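Protein DOA1 (Saccharomyces cerevisiae, PDB 3ODT) probably binds ubiquitin through its WD40 beta-propeller domain, a role linked to the turnover of F-box proteins. Local coordinates at residues A[15-20]-A[287-292]; A[39-44]-A[60-65]. One frame throughout, in Å; residues are numbered along the deposited sequence.

Overall arrangement
The chain folds into a seven-bladed WD40 propeller, and both contacts join neighbouring parts of it, their centres about 11 Å apart. Contact 1 lies beside the closure of the ring, where strand 9-14 adds to the sheet of strand 289-293; it holds Asp20 and Asn287 of the calcium site, completed by Ser285. Contact 2 is at the boundary between the following two blades, those of strands 40-46 and 62-68. The loop 15-20 ties them together: His17 CE1 packs 3.2 Å from Thr40 OG1, and Lys15 O lies 3.4 Å from Trp44 CH2. His17 of contact 1 and Trp44 of contact 2 are joined through Ser34, with Asp38 beyond His17, as the hydrogen-bonded Asp-His-Ser-Trp tetrad of WD40 repeats.

Contact 1: residues A[15-20]-A[287-292]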
loop_
_atom_site.group_PDB
_atom_site.type_symbol
_atom_site.label_atom_id
_atom_site.label_comp_id
_atom_site.label_asym_id
_atom_site.label_seq_id
_atom_site.Cartn_x
_atom_site.Cartn_y
_atom_site.Cartn_z
ATOM N N LYS A 15 2.405 15.996 -11.203
ATOM C CA LYS A 15 1.851 15.694 -12.504
ATOM C C LYS A 15 2.918 15.040 -13.390
ATOM O O LYS A 15 4.037 15.498 -13.436
ATOM C CB LYS A 15 1.352 17.002 -13.137
ATOM C CG LYS A 15 0.695 16.849 -14.490
ATOM C CD LYS A 15 0.158 18.158 -15.030
ATOM C CE LYS A 15 -0.616 17.905 -16.371
ATOM N NZ LYS A 15 -1.202 19.103 -17.053
ATOM N N GLY A 16 2.554 13.965 -14.074
ATOM C CA GLY A 16 3.452 13.335 -15.017
ATOM C C GLY A 16 2.924 12.005 -15.531
ATOM O O GLY A 16 3.109 11.671 -16.702
ATOM N N HIS A 17 2.282 11.225 -14.667
ATOM C CA HIS A 17 1.743 9.961 -15.123
ATOM C C HIS A 17 0.634 10.181 -16.153
ATOM O O HIS A 17 -0.151 11.124 -16.058
ATOM C CB HIS A 17 1.197 9.148 -13.941
ATOM C CG HIS A 17 2.254 8.483 -13.117
ATOM N ND1 HIS A 17 3.063 7.495 -13.618
ATOM C CD2 HIS A 17 2.644 8.684 -11.831
ATOM C CE1 HIS A 17 3.880 7.076 -12.667
ATOM N NE2 HIS A 17 3.653 7.795 -11.581
ATOM N N ASP A 18 0.534 9.259 -17.104
ATOM C CA ASP A 18 -0.472 9.360 -18.152
ATOM C C ASP A 18 -1.681 8.416 -17.959
ATOM O O ASP A 18 -2.587 8.397 -18.789
ATOM C CB ASP A 18 0.174 9.062 -19.497
ATOM C CG ASP A 18 1.235 10.065 -19.844
ATOM O OD1 ASP A 18 1.005 11.276 -19.582
ATOM O OD2 ASP A 18 2.268 9.639 -20.406
ATOM N N GLN A 19 -1.638 7.587 -16.914
ATOM C CA GLN A 19 -2.776 6.751 -16.543
ATOM C C GLN A 19 -2.824 6.636 -15.020
ATOM O O GLN A 19 -1.991 7.218 -14.329
ATOM C CB GLN A 19 -2.669 5.364 -17.193
ATOM C CG GLN A 19 -2.693 5.368 -18.711
ATOM C CD GLN A 19 -4.033 5.752 -19.297
ATOM O OE1 GLN A 19 -5.068 5.657 -18.632
ATOM N NE2 GLN A 19 -4.025 6.195 -20.566
ATOM N N ASP A 20 -3.791 5.888 -14.498
ATOM C CA ASP A 20 -4.026 5.918 -13.070
ATOM C C ASP A 20 -2.748 5.652 -12.299
ATOM O O ASP A 20 -1.966 4.764 -12.666
ATOM C CB ASP A 20 -5.052 4.856 -12.638
ATOM C CG ASP A 20 -6.451 5.148 -13.122
ATOM O OD1 ASP A 20 -6.624 5.900 -14.081
ATOM O OD2 ASP A 20 -7.388 4.625 -12.509
ATOM N N ASN A 287 -4.628 10.440 -12.468
ATOM C CA ASN A 287 -3.235 10.260 -12.895
ATOM C C ASN A 287 -2.264 11.135 -12.131
ATOM O O ASN A 287 -1.101 11.272 -12.508
ATOM C CB ASN A 287 -3.056 10.475 -14.402
ATOM C CG ASN A 287 -4.111 9.750 -15.243
ATOM O OD1 ASN A 287 -4.784 8.792 -14.812
ATOM N ND2 ASN A 287 -4.246 10.199 -16.470
ATOM N N LEU A 288 -2.746 11.715 -11.044
ATOM C CA LEU A 288 -1.945 12.565 -10.197
ATOM C C LEU A 288 -1.473 11.855 -8.925
ATOM O O LEU A 288 -2.170 10.998 -8.364
ATOM C CB LEU A 288 -2.755 13.797 -9.775
ATOM C CG LEU A 288 -3.102 14.755 -10.898
ATOM C CD1 LEU A 288 -4.034 15.811 -10.384
ATOM C CD2 LEU A 288 -1.816 15.334 -11.527
ATOM N N VAL A 289 -0.310 12.286 -8.476
ATOM C CA VAL A 289 0.128 12.086 -7.105
ATOM C C VAL A 289 -0.094 13.421 -6.378
ATOM O O VAL A 289 0.166 14.495 -6.933
ATOM C CB VAL A 289 1.618 11.680 -7.075
ATOM C CG1 VAL A 289 2.088 11.586 -5.653
ATOM C CG2 VAL A 289 1.860 10.358 -7.820
ATOM N N ARG A 290 -0.577 13.355 -5.144
ATOM C CA ARG A 290 -0.700 14.560 -4.311
ATOM C C ARG A 290 -0.027 14.331 -2.967
ATOM O O ARG A 290 0.088 13.202 -2.507
ATOM C CB ARG A 290 -2.172 14.918 -4.090
ATOM C CG ARG A 290 -2.933 15.376 -5.329
ATOM C CD ARG A 290 -4.374 15.570 -4.926
ATOM N NE ARG A 290 -5.208 16.136 -5.980
ATOM C CZ ARG A 290 -5.777 15.443 -6.967
ATOM N NH1 ARG A 290 -5.549 14.138 -7.108
ATOM N NH2 ARG A 290 -6.571 16.062 -7.831
ATOM N N ILE A 291 0.480 15.408 -2.375
ATOM C CA ILE A 291 1.022 15.366 -1.029
ATOM C C ILE A 291 0.209 16.337 -0.203
ATOM O O ILE A 291 -0.053 17.457 -0.656
ATOM C CB ILE A 291 2.493 15.744 -1.017
ATOM C CG1 ILE A 291 3.277 14.744 -1.874
ATOM C CG2 ILE A 291 3.019 15.768 0.384
ATOM C CD1 ILE A 291 4.673 15.099 -2.008
ATOM N N PHE A 292 -0.264 15.871 0.939
ATOM C CA PHE A 292 -0.982 16.701 1.909
ATOM C C PHE A 292 -0.161 16.835 3.187
ATOM O O PHE A 292 0.545 15.912 3.552
ATOM C CB PHE A 292 -2.338 16.052 2.238
ATOM C CG PHE A 292 -3.322 16.151 1.123
ATOM C CD1 PHE A 292 -3.299 15.236 0.088
ATOM C CD2 PHE A 292 -4.255 17.166 1.098
ATOM C CE1 PHE A 292 -4.190 15.341 -0.964
ATOM C CE2 PHE A 292 -5.141 17.281 0.037
ATOM C CZ PHE A 292 -5.104 16.377 -0.988
#
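Asp20 and Asn287 both belong to the calcium site, beside the velcro closure of the WD40 ring, where N-terminal strand 9-14 pairs with strand 289-293 to complete the last blade. Segment 15-20 is the loop leading from that closing strand into the next blade. Asn287 does most of the touching. Its CG stands anti to the carbonyl carbon (chi1 -47°), with the amide laid against the Gln19-Asp20 peptide: Asn287 OD1 is 2.9 Å from Gln19 C. Its CB rests 3.4 Å from His17 O, and a CA-H...O contact from Asn287 CA to Gln19 O adds a further touch to the backbone. The Asp20 carboxylate and Asn287 amide planes are turned 43° apart, and Asp20 OD1 comes within 3.5 Å of Asn287 OD1. Asp20 OD2 is bonded to Trp270 NE1. Farther along, Leu288 CD2 packs 3.8 Å from Lys15 CA. Val289 CG2 sits at the edge of the His17 ring, 4.4 Å from His17 CD2, while His17 itself is bonded to Ser34 and Asp38. An alanine in place of Asn287 would probably leave the calcium short of a ligand and the Gln19-Asp20 peptide without its amide cover. Asp20 OD1 and Asn287 OD1 are both acceptors, and their approach is consistent with a shared calcium ion offsetting the repulsion and tying the loop to the closing blade.

Contact 2: residues A[39-44]-A[60-65]; sequences GTVRLW and GFLNSV
Leu62 reaches across to Val41 with a single methyl, CD1, and the two side chains cross at about a right angle. With CD1 anti to its own CA (chi2 179°), Leu62 brings it to 3.6 Å from Val41 CG2, the branch anti to the valine carbonyl carbon. The same methyl lies 3.6 Å from Gly39 O and also 3.6 Å from Thr40 O, packed against two carbonyl oxygens as well. Val35 of strand 31-36 touches Leu62 too. Further along, the backbones meet directly: Gly39 CA approaches Gly60 O at 3.4 Å in a CA-H...O contact. Gly39 has a positive phi, 86°, where a side chain would jam against the preceding carbonyl and also crowd Gly60 O. No hydrogen bond crosses between the segments, though nearby Val65 N bonds Asp23 OD2 of the neighbouring blade. Thr40 turns away from Leu62; Thr40 OG1 accepts a hydrogen bond from Arg42 NE at 3.1 Å, with OG1 27° out of the Arg42 guanidinium plane, and Asp38 binds both residues. Strand 40-46 is the third of its blade and strand 62-68 the first of the next, so this packing of an apolar side chain on a valine and on backbone carbonyls is typical of the interface between WD40 blades.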
loop_
_atom_site.group_PDB
_atom_site.type_symbol
_atom_site.label_atom_id
_atom_site.label_comp_id
_atom_site.label_asym_id
_atom_site.label_seq_id
_atom_site.Cartn_x
_atom_site.Cartn_y
_atom_site.Cartn_z
ATOM N N GLY A 39 2.780 2.223 -17.036
ATOM C CA GLY A 39 3.920 1.348 -17.118
ATOM C C GLY A 39 5.200 1.934 -16.546
ATOM O O GLY A 39 6.254 1.307 -16.655
ATOM N N THR A 40 5.111 3.107 -15.924
ATOM C CA THR A 40 6.284 3.779 -15.403
ATOM C C THR A 40 6.345 3.772 -13.882
ATOM O O THR A 40 5.310 3.681 -13.196
ATOM C CB THR A 40 6.413 5.245 -15.898
ATOM O OG1 THR A 40 5.400 6.068 -15.298
ATOM C CG2 THR A 40 6.344 5.329 -17.410
ATOM N N VAL A 41 7.577 3.859 -13.391
ATOM C CA VAL A 41 7.904 4.141 -11.989
ATOM C C VAL A 41 8.500 5.533 -12.011
ATOM O O VAL A 41 9.441 5.783 -12.758
ATOM C CB VAL A 41 8.990 3.204 -11.460
ATOM C CG1 VAL A 41 9.282 3.502 -9.989
ATOM C CG2 VAL A 41 8.587 1.749 -11.655
ATOM N N ARG A 42 7.959 6.434 -11.207
ATOM C CA ARG A 42 8.475 7.787 -11.078
ATOM C C ARG A 42 8.950 8.077 -9.689
ATOM O O ARG A 42 8.319 7.698 -8.700
ATOM C CB ARG A 42 7.416 8.788 -11.507
ATOM C CG ARG A 42 7.156 8.682 -12.969
ATOM C CD ARG A 42 6.051 9.572 -13.414
ATOM N NE ARG A 42 5.539 9.053 -14.679
ATOM C CZ ARG A 42 5.634 9.648 -15.850
ATOM N NH1 ARG A 42 6.239 10.807 -15.987
ATOM N NH2 ARG A 42 5.107 9.042 -16.887
ATOM N N LEU A 43 10.098 8.734 -9.636
ATOM C CA LEU A 43 10.709 9.227 -8.413
ATOM C C LEU A 43 10.566 10.733 -8.422
ATOM O O LEU A 43 10.988 11.418 -9.382
ATOM C CB LEU A 43 12.178 8.839 -8.369
ATOM C CG LEU A 43 12.929 9.362 -7.157
ATOM C CD1 LEU A 43 12.392 8.750 -5.867
ATOM C CD2 LEU A 43 14.403 9.044 -7.318
ATOM N N TRP A 44 9.962 11.244 -7.358
ATOM C CA TRP A 44 9.709 12.665 -7.205
ATOM C C TRP A 44 10.593 13.153 -6.063
ATOM O O TRP A 44 10.583 12.564 -4.966
ATOM C CB TRP A 44 8.224 12.904 -6.876
ATOM C CG TRP A 44 7.242 12.201 -7.789
ATOM C CD1 TRP A 44 6.768 10.928 -7.662
ATOM C CD2 TRP A 44 6.551 12.768 -8.917
ATOM N NE1 TRP A 44 5.879 10.646 -8.661
ATOM C CE2 TRP A 44 5.712 11.768 -9.433
ATOM C CE3 TRP A 44 6.591 14.003 -9.554
ATOM C CZ2 TRP A 44 4.931 11.965 -10.549
ATOM C CZ3 TRP A 44 5.795 14.206 -10.666
ATOM C CH2 TRP A 44 4.983 13.187 -11.160
ATOM N N GLY A 60 3.827 -3.132 -19.360
ATOM C CA GLY A 60 2.792 -3.670 -18.501
ATOM C C GLY A 60 2.344 -2.696 -17.422
ATOM O O GLY A 60 3.130 -1.905 -16.917
ATOM N N PHE A 61 1.083 -2.811 -17.043
ATOM C CA PHE A 61 0.524 -1.998 -15.988
ATOM C C PHE A 61 1.301 -2.296 -14.712
ATOM O O PHE A 61 1.604 -3.475 -14.413
ATOM C CB PHE A 61 -0.940 -2.356 -15.748
ATOM C CG PHE A 61 -1.840 -2.126 -16.910
ATOM C CD1 PHE A 61 -1.448 -1.367 -18.006
ATOM C CD2 PHE A 61 -3.115 -2.684 -16.906
ATOM C CE1 PHE A 61 -2.315 -1.174 -19.075
ATOM C CE2 PHE A 61 -3.973 -2.484 -17.972
ATOM C CZ PHE A 61 -3.570 -1.727 -19.053
ATOM N N LEU A 62 1.622 -1.255 -13.966
ATOM C CA LEU A 62 2.246 -1.400 -12.655
ATOM C C LEU A 62 1.196 -1.036 -11.599
ATOM O O LEU A 62 0.538 0.022 -11.676
ATOM C CB LEU A 62 3.495 -0.534 -12.533
ATOM C CG LEU A 62 4.631 -0.864 -13.499
ATOM C CD1 LEU A 62 5.789 0.075 -13.293
ATOM C CD2 LEU A 62 5.051 -2.311 -13.286
ATOM N N ASN A 63 1.048 -1.944 -10.635
ATOM C CA ASN A 63 0.009 -1.889 -9.611
ATOM C C ASN A 63 0.486 -1.800 -8.180
ATOM O O ASN A 63 -0.285 -1.471 -7.284
ATOM C CB ASN A 63 -0.924 -3.074 -9.779
ATOM C CG ASN A 63 -1.746 -2.976 -11.053
ATOM O OD1 ASN A 63 -2.322 -1.933 -11.334
ATOM N ND2 ASN A 63 -1.776 -4.061 -11.842
ATOM N N SER A 64 1.769 -2.075 -7.961
ATOM C CA SER A 64 2.319 -2.094 -6.620
ATOM C C SER A 64 3.768 -1.582 -6.614
ATOM O O SER A 64 4.530 -1.755 -7.588
ATOM C CB SER A 64 2.219 -3.509 -6.050
ATOM O OG SER A 64 2.884 -4.436 -6.874
ATOM N N VAL A 65 4.138 -0.999 -5.482
ATOM C CA VAL A 65 5.488 -0.490 -5.264
ATOM C C VAL A 65 5.788 -0.560 -3.769
ATOM O O VAL A 65 4.874 -0.473 -2.924
ATOM C CB VAL A 65 5.623 0.993 -5.763
ATOM C CG1 VAL A 65 4.828 1.954 -4.872
ATOM C CG2 VAL A 65 7.077 1.440 -5.902
#